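Local coordinates for putative cell adhesion protein (Parabacteroides distasonis, PDB 3LIU) that is probably a fimbrial subunit of the FimA/Mfa1 family that builds pili and serves in cell adhesion, at residues Pro94-Glu99 and Thr112-Ser117. Sequence-based numbering, arbitrary orientation.
Sequences PVIQTE and TTINLS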
loop_
_atom_site.group_PDB
_atom_site.type_symbol
_atom_site.label_atom_id
_atom_site.label_comp_id
_atom_site.label_asym_id
_atom_site.label_seq_id
_atom_site.Cartn_x
_atom_site.Cartn_y
_atom_site.Cartn_z
ATOM N N PRO A 94 -4.142 -15.243 8.639
ATOM C CA PRO A 94 -4.280 -16.129 9.818
ATOM C C PRO A 94 -3.199 -16.005 10.887
ATOM O O PRO A 94 -3.522 -15.905 12.066
ATOM C CB PRO A 94 -4.280 -17.516 9.181
ATOM C CG PRO A 94 -5.093 -17.286 7.949
ATOM C CD PRO A 94 -4.567 -15.948 7.407
ATOM N N VAL A 95 -1.936 -15.975 10.487
ATOM C CA VAL A 95 -0.841 -15.873 11.471
ATOM C C VAL A 95 -0.873 -14.486 12.132
ATOM O O VAL A 95 -0.586 -14.360 13.340
ATOM C CB VAL A 95 0.552 -16.154 10.826
ATOM C CG1 VAL A 95 1.720 -15.753 11.737
ATOM C CG2 VAL A 95 0.699 -17.650 10.441
ATOM N N ILE A 96 -1.247 -13.458 11.377
ATOM C CA ILE A 96 -1.357 -12.096 11.952
ATOM C C ILE A 96 -2.498 -12.052 13.003
ATOM O O ILE A 96 -2.398 -11.373 14.010
ATOM C CB ILE A 96 -1.566 -11.013 10.865
ATOM C CG1 ILE A 96 -0.466 -11.064 9.791
ATOM C CG2 ILE A 96 -1.701 -9.557 11.480
ATOM C CD1 ILE A 96 1.017 -10.927 10.331
ATOM N N GLN A 97 -3.574 -12.789 12.768
ATOM C CA GLN A 97 -4.679 -12.832 13.723
ATOM C C GLN A 97 -4.197 -13.307 15.097
ATOM O O GLN A 97 -4.598 -12.764 16.104
ATOM C CB GLN A 97 -5.814 -13.738 13.232
ATOM C CG GLN A 97 -6.529 -13.271 11.968
ATOM C CD GLN A 97 -7.500 -14.327 11.444
ATOM O OE1 GLN A 97 -7.943 -15.188 12.191
ATOM N NE2 GLN A 97 -7.782 -14.294 10.150
ATOM N N THR A 98 -3.280 -14.274 15.114
ATOM C CA THR A 98 -2.748 -14.798 16.339
ATOM C C THR A 98 -1.778 -13.837 16.976
ATOM O O THR A 98 -1.808 -13.623 18.205
ATOM C CB THR A 98 -2.065 -16.145 16.102
ATOM O OG1 THR A 98 -3.041 -17.066 15.634
ATOM C CG2 THR A 98 -1.476 -16.671 17.412
ATOM N N GLU A 99 -0.927 -13.238 16.159
ATOM C CA GLU A 99 -0.022 -12.204 16.665
ATOM C C GLU A 99 -0.804 -11.068 17.335
ATOM O O GLU A 99 -0.458 -10.630 18.419
ATOM C CB GLU A 99 0.856 -11.653 15.537
ATOM C CG GLU A 99 1.901 -12.648 15.046
ATOM C CD GLU A 99 2.810 -12.091 13.951
ATOM O OE1 GLU A 99 2.647 -10.947 13.521
ATOM O OE2 GLU A 99 3.714 -12.814 13.507
ATOM N N THR A 112 2.035 -4.370 15.155
ATOM C CA THR A 112 2.151 -5.678 14.561
ATOM C C THR A 112 2.540 -5.613 13.073
ATOM O O THR A 112 1.980 -4.843 12.314
ATOM C CB THR A 112 0.852 -6.495 14.712
ATOM O OG1 THR A 112 0.562 -6.639 16.091
ATOM C CG2 THR A 112 1.014 -7.870 14.127
ATOM N N THR A 113 3.542 -6.396 12.683
ATOM C CA THR A 113 4.073 -6.321 11.328
ATOM C C THR A 113 3.216 -7.160 10.379
ATOM O O THR A 113 3.003 -8.337 10.634
ATOM C CB THR A 113 5.523 -6.782 11.267
ATOM O OG1 THR A 113 6.318 -5.886 12.061
ATOM C CG2 THR A 113 6.025 -6.750 9.794
ATOM N N ILE A 114 2.740 -6.569 9.284
ATOM C CA ILE A 114 2.040 -7.365 8.239
ATOM C C ILE A 114 2.997 -7.540 7.033
ATOM O O ILE A 114 3.962 -6.761 6.886
ATOM C CB ILE A 114 0.646 -6.740 7.830
ATOM C CG1 ILE A 114 0.810 -5.281 7.400
ATOM C CG2 ILE A 114 -0.396 -7.019 8.966
ATOM C CD1 ILE A 114 -0.524 -4.475 6.924
ATOM N N ASN A 115 2.737 -8.551 6.196
ATOM C CA ASN A 115 3.631 -8.958 5.107
ATOM C C ASN A 115 2.945 -8.843 3.755
ATOM O O ASN A 115 1.809 -9.287 3.571
ATOM C CB ASN A 115 4.110 -10.379 5.326
ATOM C CG ASN A 115 4.769 -10.550 6.662
ATOM O OD1 ASN A 115 5.892 -10.051 6.886
ATOM N ND2 ASN A 115 4.071 -11.218 7.582
ATOM N N LEU A 116 3.635 -8.200 2.830
ATOM C CA LEU A 116 3.047 -7.774 1.545
ATOM C C LEU A 116 2.580 -8.946 0.719
ATOM O O LEU A 116 1.556 -8.858 0.078
ATOM C CB LEU A 116 4.032 -6.898 0.744
ATOM C CG LEU A 116 3.461 -6.292 -0.548
ATOM C CD1 LEU A 116 2.185 -5.430 -0.264
ATOM C CD2 LEU A 116 4.523 -5.394 -1.287
ATOM N N SER A 117 3.298 -10.065 0.801
ATOM C CA SER A 117 2.962 -11.229 0.041
ATOM C C SER A 117 1.598 -11.832 0.422
ATOM O O SER A 117 1.069 -12.627 -0.364
ATOM C CB SER A 117 4.099 -12.297 0.152
ATOM O OG SER A 117 4.217 -12.730 1.497
HETATM O O HOH W 1 4.233 -10.347 11.814
HETATM O O HOH W 2 4.795 -8.322 14.322
#
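The first turns of helix 94-101, residues 94-99, run antiparallel to the short strand 113-115, the two axes at 177° and 9.3 Å apart at their closest approach. Such a separation calls for side chains to fill the gap, and Ile96 and Glu99, one turn apart on the same helix face, supply them. Ile96 points toward the strand. Its CG2 is anti to the backbone N and meets CG2 of Ile114 at 3.8 Å, the two isoleucines crossing at about a right angle, while Thr112 CG2 flanks the same methyl. The other branch, CG1 to CD1, reaches across toward the strand backbone, setting CD1 3.3 Å from Thr113 O, with Asn115 ND2 a little farther off. An alanine here removes both branches, and so would probably loosen the apolar seating of the helix against Ile114 and Thr112. Further along, Glu99 holds CG anti to its carbonyl carbon and extends beyond it, so that the side chain crosses that of Thr112 obliquely and brings OE1 to 3.5 Å from Thr112 CG2. The polar link to the strand is carried by water: one molecule donates to both Glu99 OE1 (2.4 Å) and Thr113 O (2.6 Å). A second accepts from Thr113 N at 2.8 Å and donates only weakly to Glu99 OE1. Thr112 OG1 shares its hydroxyl between Phe109 O, the stronger partner, and Asp108 O, tying the strand's approach to helix 106-110, which lies between the two segments in the sequence. Within this FimA-family region, helix-on-strand packing joins helix 94-101, which follows strand 82-90, to a different sheet: Ile114 and Leu116 make backbone hydrogen bonds with Ser212 and Gly210, placing strand 113-115 antiparallel to strand 193-213, with helix 94-101 packed against strand 113-115.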